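Cell division GTPase FtsZ, diverged (Clostridium botulinum C, PDB 3V3T) belongs to the tubulin/FtsZ family of cytoskeletal GTPases as a diverged, TubZ-like member whose own cellular role is unknown. Local coordinates at residues C245-V258 with P268-V282. The protein carries 1 engineered substitution. Numbering follows the deposited sequence.
Sequences CEFMGISTTRVVDV and PRRTFKGYNSKKNIV
Phe247 and Phe272 pack edge to face. The edge of Phe272 points at the face of Phe247, off centre, with the ring planes at 69°. CG of Phe247 stands anti to its carbonyl carbon (chi1 -63°), which lays the ring beside Arg270. The two side chains run the same way, and CZ of Phe247 meets the guanidinium edge at NH2 of Arg270, 3.3 Å away. Arg269 comes from another direction and sets a guanidinium face over CE1 of Phe247. NH1 of Arg269 also forms a salt bridge with OE2 of Glu246 at 3.5 Å, through a weak hydrogen bond. Leu206 of helix 200-208 touches both phenylalanines.

On the other side of the sheet, CB of Met248 rests against CB of Pro268 at 3.7 Å, and CG of Met248 reaches CG1 of Val282.

Strands 247-252 and 270-275 are parallel neighbours, joined through helix 258-265 as a beta-alpha-beta unit in the TubZ-like C-terminal domain. Strand 270-275 forms one edge of the chain's mixed sheet. Along its other edge, strand 247-252 pairs antiparallel with the strand that begins near Ile281. Ser251 exchanges two backbone bonds with Ile281.

Two asparagines tie the turn between strand 270-275 and the strand near Ile281 to the end of strand 247-252. OD1 of Asn280 accepts from Thr253 N at 2.9 Å and also from Thr253 OG1. OD1 of Asn276 takes the backbone N of Lys278, an Asx turn, and that of Lys279, which extends it to an Asx motif. ND2 of Asn276 gives to Lys279 O, near the amide plane, and to OG of Ser251 at 2.8 Å, tilted 29° from that plane. OG is anti to the backbone N of Ser251 and thus meets this amide. Nearby, the Tyr275 ring turns its edge to Arg254 O, with CE1 3.4 Å from that oxygen.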
ATOM      1  N   CYS A 245      -9.297 -14.950  -0.869  1.00 37.75           N
ATOM      2  CA  CYS A 245      -8.204 -14.326  -0.148  1.00 38.01           C
ATOM      3  C   CYS A 245      -7.732 -15.284   0.928  1.00 39.03           C
ATOM      4  O   CYS A 245      -8.251 -16.387   1.062  1.00 40.16           O
ATOM      5  CB  CYS A 245      -8.609 -12.977   0.451  1.00 28.24           C
ATOM      6  SG  CYS A 245      -9.973 -13.059   1.587  1.00 35.82           S
ATOM      7  N   GLU A 246      -6.746 -14.863   1.700  1.00 32.76           N
ATOM      8  CA  GLU A 246      -6.154 -15.745   2.692  1.00 34.27           C
ATOM      9  C   GLU A 246      -6.771 -15.483   4.071  1.00 32.04           C
ATOM     10  O   GLU A 246      -7.513 -16.311   4.589  1.00 35.95           O
ATOM     11  CB  GLU A 246      -4.629 -15.559   2.691  1.00 43.82           C
ATOM     12  CG  GLU A 246      -3.829 -16.855   2.627  1.00 63.85           C
ATOM     13  CD  GLU A 246      -4.221 -17.757   1.466  1.00 69.27           C
ATOM     14  OE1 GLU A 246      -4.584 -17.246   0.390  1.00 76.73           O
ATOM     15  OE2 GLU A 246      -4.162 -18.988   1.633  1.00 71.72           O
ATOM     16  N   PHE A 247      -6.465 -14.338   4.668  1.00 34.54           N
ATOM     17  CA  PHE A 247      -7.091 -13.953   5.929  1.00 31.37           C
ATOM     18  C   PHE A 247      -7.978 -12.736   5.691  1.00 35.20           C
ATOM     19  O   PHE A 247      -7.593 -11.817   4.971  1.00 35.31           O
ATOM     20  CB  PHE A 247      -6.056 -13.583   6.986  1.00 32.26           C
ATOM     21  CG  PHE A 247      -5.148 -14.705   7.382  1.00 40.19           C
ATOM     22  CD1 PHE A 247      -5.471 -16.017   7.098  1.00 40.67           C
ATOM     23  CD2 PHE A 247      -3.968 -14.441   8.058  1.00 40.60           C
ATOM     24  CE1 PHE A 247      -4.635 -17.051   7.478  1.00 38.94           C
ATOM     25  CE2 PHE A 247      -3.130 -15.468   8.440  1.00 48.39           C
ATOM     26  CZ  PHE A 247      -3.464 -16.776   8.152  1.00 47.20           C
ATOM     27  N   MET A 248      -9.163 -12.746   6.293  1.00 33.88           N
ATOM     28  CA  MET A 248     -10.067 -11.615   6.216  1.00 35.25           C
ATOM     29  C   MET A 248     -10.354 -11.063   7.603  1.00 36.27           C
ATOM     30  O   MET A 248     -10.564 -11.818   8.546  1.00 40.20           O
ATOM     31  CB  MET A 248     -11.364 -12.030   5.532  1.00 33.67           C
ATOM     32  CG  MET A 248     -12.371 -10.925   5.403  1.00 32.81           C
ATOM     33  SD  MET A 248     -13.859 -11.482   4.526  1.00 42.07           S
ATOM     34  CE  MET A 248     -13.231 -11.652   2.872  1.00 31.43           C
ATOM     35  N   GLY A 249     -10.314  -9.741   7.735  1.00 35.61           N
ATOM     36  CA  GLY A 249     -10.661  -9.095   8.986  1.00 31.98           C
ATOM     37  C   GLY A 249     -11.948  -8.310   8.838  1.00 41.21           C
ATOM     38  O   GLY A 249     -12.121  -7.563   7.871  1.00 36.83           O
ATOM     39  N   ILE A 250     -12.860  -8.484   9.788  1.00 41.23           N
ATOM     40  CA  ILE A 250     -14.162  -7.839   9.717  1.00 43.08           C
ATOM     41  C   ILE A 250     -14.478  -7.142  11.031  1.00 44.30           C
ATOM     42  O   ILE A 250     -14.580  -7.787  12.067  1.00 44.49           O
ATOM     43  CB  ILE A 250     -15.270  -8.873   9.420  1.00 47.00           C
ATOM     44  CG1 ILE A 250     -15.051  -9.513   8.048  1.00 41.16           C
ATOM     45  CG2 ILE A 250     -16.658  -8.234   9.485  1.00 46.34           C
ATOM     46  CD1 ILE A 250     -15.930 -10.712   7.804  1.00 44.11           C
ATOM     47  N   SER A 251     -14.627  -5.822  10.989  1.00 48.36           N
ATOM     48  CA  SER A 251     -15.078  -5.077  12.163  1.00 49.13           C
ATOM     49  C   SER A 251     -16.264  -4.174  11.810  1.00 50.46           C
ATOM     50  O   SER A 251     -16.146  -3.270  10.977  1.00 47.59           O
ATOM     51  CB  SER A 251     -13.940  -4.262  12.770  1.00 43.69           C
ATOM     52  OG  SER A 251     -14.390  -3.523  13.893  1.00 56.12           O
ATOM     53  N   THR A 252     -17.395  -4.418  12.463  1.00 47.32           N
ATOM     54  CA  THR A 252     -18.652  -3.789  12.089  1.00 57.60           C
ATOM     55  C   THR A 252     -19.409  -3.239  13.293  1.00 62.26           C
ATOM     56  O   THR A 252     -19.284  -3.751  14.403  1.00 68.20           O
ATOM     57  CB  THR A 252     -19.544  -4.808  11.375  1.00 60.64           C
ATOM     58  OG1 THR A 252     -19.683  -5.971  12.204  1.00 50.89           O
ATOM     59  CG2 THR A 252     -18.897  -5.220  10.049  1.00 55.07           C
ATOM     60  N   THR A 253     -20.199  -2.195  13.064  1.00 69.12           N
ATOM     61  CA  THR A 253     -20.960  -1.561  14.137  1.00 71.71           C
ATOM     62  C   THR A 253     -22.079  -2.448  14.674  1.00 77.14           C
ATOM     63  O   THR A 253     -22.445  -2.347  15.849  1.00 79.50           O
ATOM     64  CB  THR A 253     -21.556  -0.215  13.695  1.00 74.33           C
ATOM     65  OG1 THR A 253     -22.271  -0.388  12.465  1.00 83.50           O
ATOM     66  CG2 THR A 253     -20.456   0.806  13.491  1.00 64.33           C
ATOM     67  N   ARG A 254     -22.624  -3.309  13.819  1.00 79.47           N
ATOM     68  CA  ARG A 254     -23.678  -4.234  14.239  1.00 80.68           C
ATOM     69  C   ARG A 254     -23.313  -5.665  13.868  1.00 76.11           C
ATOM     70  O   ARG A 254     -22.297  -5.904  13.221  1.00 75.30           O
ATOM     71  CB  ARG A 254     -25.013  -3.879  13.581  1.00 82.96           C
ATOM     72  CG  ARG A 254     -25.156  -2.424  13.158  1.00 97.33           C
ATOM     73  CD  ARG A 254     -26.565  -2.149  12.629  1.00111.34           C
ATOM     74  NE  ARG A 254     -26.735  -0.766  12.188  1.00118.95           N
ATOM     75  CZ  ARG A 254     -27.911  -0.152  12.094  1.00124.37           C
ATOM     76  NH1 ARG A 254     -29.025  -0.795  12.418  1.00127.02           N
ATOM     77  NH2 ARG A 254     -27.972   1.109  11.683  1.00125.32           N
ATOM     78  N   VAL A 255     -24.146  -6.614  14.280  1.00 69.59           N
ATOM     79  CA  VAL A 255     -24.034  -7.986  13.809  1.00 64.24           C
ATOM     80  C   VAL A 255     -24.264  -7.966  12.312  1.00 65.26           C
ATOM     81  O   VAL A 255     -25.181  -7.298  11.836  1.00 70.81           O
ATOM     82  CB  VAL A 255     -25.113  -8.888  14.443  1.00 75.72           C
ATOM     83  CG1 VAL A 255     -25.266 -10.190  13.658  1.00 76.07           C
ATOM     84  CG2 VAL A 255     -24.797  -9.158  15.902  1.00 74.98           C
ATOM     85  N   VAL A 256     -23.428  -8.678  11.563  1.00 60.55           N
ATOM     86  CA  VAL A 256     -23.613  -8.775  10.121  1.00 56.17           C
ATOM     87  C   VAL A 256     -23.556 -10.221   9.661  1.00 58.12           C
ATOM     88  O   VAL A 256     -23.132 -11.103  10.400  1.00 63.55           O
ATOM     89  CB  VAL A 256     -22.572  -7.948   9.347  1.00 52.52           C
ATOM     90  CG1 VAL A 256     -22.651  -6.485   9.760  1.00 53.56           C
ATOM     91  CG2 VAL A 256     -21.166  -8.506   9.573  1.00 51.23           C
ATOM     92  N   ASP A 257     -23.996 -10.452   8.433  1.00 61.80           N
ATOM     93  CA  ASP A 257     -23.940 -11.771   7.833  1.00 54.77           C
ATOM     94  C   ASP A 257     -22.581 -11.942   7.165  1.00 50.94           C
ATOM     95  O   ASP A 257     -22.341 -11.427   6.073  1.00 51.23           O
ATOM     96  CB  ASP A 257     -25.060 -11.915   6.804  1.00 56.84           C
ATOM     97  CG  ASP A 257     -24.971 -13.206   6.017  1.00 66.17           C
ATOM     98  OD1 ASP A 257     -24.213 -14.105   6.432  1.00 63.60           O
ATOM     99  OD2 ASP A 257     -25.677 -13.329   4.992  1.00 79.62           O
ATOM    100  N   VAL A 258     -21.690 -12.667   7.823  1.00 56.97           N
ATOM    101  CA  VAL A 258     -20.322 -12.815   7.338  1.00 56.94           C
ATOM    102  C   VAL A 258     -20.250 -13.594   6.030  1.00 56.39           C
ATOM    103  O   VAL A 258     -19.337 -13.393   5.234  1.00 56.39           O
ATOM    104  CB  VAL A 258     -19.435 -13.480   8.394  1.00 58.23           C
ATOM    105  CG1 VAL A 258     -18.260 -14.163   7.740  1.00 62.53           C
ATOM    106  CG2 VAL A 258     -18.967 -12.447   9.404  1.00 55.56           C
ATOM    107  N   PRO A 268     -12.214 -16.316   2.222  1.00 38.71           N
ATOM    108  CA  PRO A 268     -10.939 -16.458   2.941  1.00 39.05           C
ATOM    109  C   PRO A 268     -10.794 -17.872   3.490  1.00 38.05           C
ATOM    110  O   PRO A 268     -11.786 -18.587   3.555  1.00 40.17           O
ATOM    111  CB  PRO A 268     -11.096 -15.475   4.093  1.00 36.26           C
ATOM    112  CG  PRO A 268     -12.584 -15.564   4.412  1.00 41.15           C
ATOM    113  CD  PRO A 268     -13.289 -15.818   3.093  1.00 37.45           C
ATOM    114  N   ARG A 269      -9.583 -18.277   3.859  1.00 38.18           N
ATOM    115  CA  ARG A 269      -9.427 -19.566   4.522  1.00 50.39           C
ATOM    116  C   ARG A 269      -9.485 -19.355   6.029  1.00 41.42           C
ATOM    117  O   ARG A 269      -9.609 -20.297   6.797  1.00 50.67           O
ATOM    118  CB  ARG A 269      -8.143 -20.283   4.091  1.00 46.24           C
ATOM    119  CG  ARG A 269      -6.882 -19.569   4.460  1.00 52.69           C
ATOM    120  CD  ARG A 269      -5.681 -20.391   4.060  1.00 68.91           C
ATOM    121  NE  ARG A 269      -4.909 -20.797   5.226  1.00 79.71           N
ATOM    122  CZ  ARG A 269      -3.825 -20.167   5.669  1.00 80.35           C
ATOM    123  NH1 ARG A 269      -3.363 -19.099   5.028  1.00 84.06           N
ATOM    124  NH2 ARG A 269      -3.198 -20.617   6.749  1.00 81.56           N
ATOM    125  N   ARG A 270      -9.424 -18.096   6.440  1.00 45.14           N
ATOM    126  CA  ARG A 270      -9.540 -17.757   7.848  1.00 42.08           C
ATOM    127  C   ARG A 270     -10.064 -16.346   8.066  1.00 42.40           C
ATOM    128  O   ARG A 270      -9.626 -15.392   7.410  1.00 40.44           O
ATOM    129  CB  ARG A 270      -8.187 -17.879   8.532  1.00 43.17           C
ATOM    130  CG  ARG A 270      -8.244 -17.475   9.975  1.00 54.25           C
ATOM    131  CD  ARG A 270      -7.406 -18.396  10.789  1.00 61.95           C
ATOM    132  NE  ARG A 270      -6.024 -18.413  10.324  1.00 58.56           N
ATOM    133  CZ  ARG A 270      -5.141 -19.333  10.698  1.00 65.40           C
ATOM    134  NH1 ARG A 270      -5.517 -20.299  11.531  1.00 83.47           N
ATOM    135  NH2 ARG A 270      -3.894 -19.298  10.247  1.00 51.46           N
ATOM    136  N   THR A 271     -10.971 -16.214   9.024  1.00 43.47           N
ATOM    137  CA  THR A 271     -11.586 -14.924   9.321  1.00 46.15           C
ATOM    138  C   THR A 271     -11.402 -14.552  10.791  1.00 48.35           C
ATOM    139  O   THR A 271     -11.509 -15.406  11.666  1.00 54.62           O
ATOM    140  CB  THR A 271     -13.099 -14.958   9.017  1.00 45.07           C
ATOM    141  OG1 THR A 271     -13.298 -15.283   7.637  1.00 39.56           O
ATOM    142  CG2 THR A 271     -13.721 -13.615   9.307  1.00 44.74           C
ATOM    143  N   PHE A 272     -11.107 -13.281  11.046  1.00 45.76           N
ATOM    144  CA  PHE A 272     -11.154 -12.723  12.389  1.00 42.37           C
ATOM    145  C   PHE A 272     -12.274 -11.692  12.377  1.00 48.32           C
ATOM    146  O   PHE A 272     -12.238 -10.747  11.584  1.00 46.02           O
ATOM    147  CB  PHE A 272      -9.836 -12.020  12.761  1.00 43.72           C
ATOM    148  CG  PHE A 272      -8.596 -12.746  12.311  1.00 40.79           C
ATOM    149  CD1 PHE A 272      -8.269 -13.975  12.832  1.00 43.35           C
ATOM    150  CD2 PHE A 272      -7.756 -12.184  11.375  1.00 40.87           C
ATOM    151  CE1 PHE A 272      -7.133 -14.635  12.417  1.00 48.55           C
ATOM    152  CE2 PHE A 272      -6.618 -12.838  10.957  1.00 40.51           C
ATOM    153  CZ  PHE A 272      -6.307 -14.069  11.482  1.00 44.18           C
ATOM    154  N   LYS A 273     -13.266 -11.867  13.243  1.00 55.83           N
ATOM    155  CA  LYS A 273     -14.390 -10.937  13.305  1.00 55.13           C
ATOM    156  C   LYS A 273     -14.432 -10.182  14.630  1.00 61.73           C
ATOM    157  O   LYS A 273     -14.032 -10.702  15.687  1.00 51.72           O
ATOM    158  CB  LYS A 273     -15.727 -11.652  13.076  1.00 62.26           C
ATOM    159  CG  LYS A 273     -16.935 -10.711  13.130  1.00 70.73           C
ATOM    160  CD  LYS A 273     -18.272 -11.444  13.073  1.00 80.65           C
ATOM    161  CE  LYS A 273     -19.438 -10.449  13.183  1.00 86.87           C
ATOM    162  NZ  LYS A 273     -20.789 -11.051  12.969  1.00 85.23           N
ATOM    163  N   GLY A 274     -14.925  -8.950  14.565  1.00 58.81           N
ATOM    164  CA  GLY A 274     -15.058  -8.130  15.746  1.00 53.58           C
ATOM    165  C   GLY A 274     -16.028  -6.992  15.530  1.00 54.94           C
ATOM    166  O   GLY A 274     -16.661  -6.887  14.478  1.00 57.54           O
ATOM    167  N   TYR A 275     -16.138  -6.133  16.537  1.00 57.23           N
ATOM    168  CA  TYR A 275     -17.018  -4.978  16.466  1.00 62.65           C
ATOM    169  C   TYR A 275     -16.282  -3.697  16.831  1.00 55.45           C
ATOM    170  O   TYR A 275     -15.223  -3.728  17.460  1.00 63.26           O
ATOM    171  CB  TYR A 275     -18.234  -5.190  17.375  1.00 59.67           C
ATOM    172  CG  TYR A 275     -18.991  -6.446  17.016  1.00 73.73           C
ATOM    173  CD1 TYR A 275     -19.945  -6.445  16.001  1.00 59.23           C
ATOM    174  CD2 TYR A 275     -18.727  -7.644  17.669  1.00 73.87           C
ATOM    175  CE1 TYR A 275     -20.625  -7.605  15.654  1.00 69.21           C
ATOM    176  CE2 TYR A 275     -19.404  -8.806  17.334  1.00 77.25           C
ATOM    177  CZ  TYR A 275     -20.351  -8.782  16.325  1.00 75.41           C
ATOM    178  OH  TYR A 275     -21.020  -9.941  16.003  1.00 73.47           O
ATOM    179  N   ASN A 276     -16.840  -2.571  16.413  1.00 56.26           N
ATOM    180  CA  ASN A 276     -16.363  -1.281  16.873  1.00 67.85           C
ATOM    181  C   ASN A 276     -17.517  -0.307  16.850  1.00 68.23           C
ATOM    182  O   ASN A 276     -18.586  -0.625  16.343  1.00 68.63           O
ATOM    183  CB  ASN A 276     -15.198  -0.775  16.023  1.00 69.66           C
ATOM    184  CG  ASN A 276     -15.640  -0.273  14.669  1.00 69.10           C
ATOM    185  OD1 ASN A 276     -15.746   0.933  14.447  1.00 70.23           O
ATOM    186  ND2 ASN A 276     -15.906  -1.197  13.756  1.00 67.60           N
ATOM    187  N   SER A 277     -17.303   0.875  17.408  1.00 78.43           N
ATOM    188  CA  SER A 277     -18.389   1.824  17.616  1.00 85.57           C
ATOM    189  C   SER A 277     -18.562   2.769  16.436  1.00 80.46           C
ATOM    190  O   SER A 277     -19.548   3.504  16.369  1.00 83.11           O
ATOM    191  CB  SER A 277     -18.128   2.631  18.891  1.00 96.80           C
ATOM    192  OG  SER A 277     -16.794   3.126  18.910  1.00103.36           O
ATOM    193  N   LYS A 278     -17.618   2.731  15.497  1.00 74.46           N
ATOM    194  CA  LYS A 278     -17.499   3.791  14.496  1.00 78.76           C
ATOM    195  C   LYS A 278     -17.786   3.406  13.037  1.00 73.44           C
ATOM    196  O   LYS A 278     -18.649   4.003  12.394  1.00 74.56           O
ATOM    197  CB  LYS A 278     -16.122   4.461  14.608  1.00 81.20           C
ATOM    198  CG  LYS A 278     -15.895   5.154  15.946  1.00 97.00           C
ATOM    199  CD  LYS A 278     -14.459   5.642  16.104  1.00104.73           C
ATOM    200  CE  LYS A 278     -14.259   6.318  17.461  1.00112.20           C
ATOM    201  NZ  LYS A 278     -12.864   6.800  17.670  1.00107.38           N
ATOM    202  N   LYS A 279     -17.058   2.429  12.508  1.00 66.80           N
ATOM    203  CA  LYS A 279     -17.124   2.146  11.076  1.00 62.68           C
ATOM    204  C   LYS A 279     -17.350   0.680  10.747  1.00 58.86           C
ATOM    205  O   LYS A 279     -17.264  -0.185  11.613  1.00 62.29           O
ATOM    206  CB  LYS A 279     -15.855   2.652  10.377  1.00 61.26           C
ATOM    207  CG  LYS A 279     -15.762   4.170  10.349  1.00 65.95           C
ATOM    208  CD  LYS A 279     -14.569   4.663   9.568  1.00 65.69           C
ATOM    209  CE  LYS A 279     -14.586   6.174   9.452  1.00 69.08           C
ATOM    210  NZ  LYS A 279     -13.376   6.685   8.753  1.00 65.82           N
ATOM    211  N   ASN A 280     -17.658   0.410   9.484  1.00 52.41           N
ATOM    212  CA  ASN A 280     -17.759  -0.962   9.007  1.00 49.36           C
ATOM    213  C   ASN A 280     -16.646  -1.228   8.027  1.00 48.13           C
ATOM    214  O   ASN A 280     -16.591  -0.638   6.941  1.00 44.26           O
ATOM    215  CB  ASN A 280     -19.108  -1.225   8.354  1.00 53.64           C
ATOM    216  CG  ASN A 280     -20.249  -0.993   9.295  1.00 56.28           C
ATOM    217  OD1 ASN A 280     -20.465  -1.767  10.231  1.00 51.66           O
ATOM    218  ND2 ASN A 280     -20.990   0.087   9.064  1.00 63.63           N
ATOM    219  N   ILE A 281     -15.744  -2.111   8.416  1.00 48.00           N
ATOM    220  CA  ILE A 281     -14.528  -2.270   7.655  1.00 41.22           C
ATOM    221  C   ILE A 281     -14.194  -3.736   7.416  1.00 37.30           C
ATOM    222  O   ILE A 281     -14.306  -4.571   8.312  1.00 41.95           O
ATOM    223  CB  ILE A 281     -13.366  -1.493   8.324  1.00 34.82           C
ATOM    224  CG1 ILE A 281     -12.032  -1.786   7.630  1.00 34.89           C
ATOM    225  CG2 ILE A 281     -13.284  -1.812   9.785  1.00 39.19           C
ATOM    226  CD1 ILE A 281     -10.899  -0.870   8.095  1.00 34.48           C
ATOM    227  N   VAL A 282     -13.826  -4.037   6.176  1.00 36.33           N
ATOM    228  CA  VAL A 282     -13.337  -5.348   5.797  1.00 30.55           C
ATOM    229  C   VAL A 282     -11.907  -5.215   5.289  1.00 30.98           C
ATOM    230  O   VAL A 282     -11.605  -4.385   4.426  1.00 31.29           O
ATOM    231  CB  VAL A 282     -14.181  -5.961   4.655  1.00 44.15           C
ATOM    232  CG1 VAL A 282     -13.678  -7.370   4.310  1.00 31.38           C
ATOM    233  CG2 VAL A 282     -15.662  -5.970   5.015  1.00 44.06           C
TER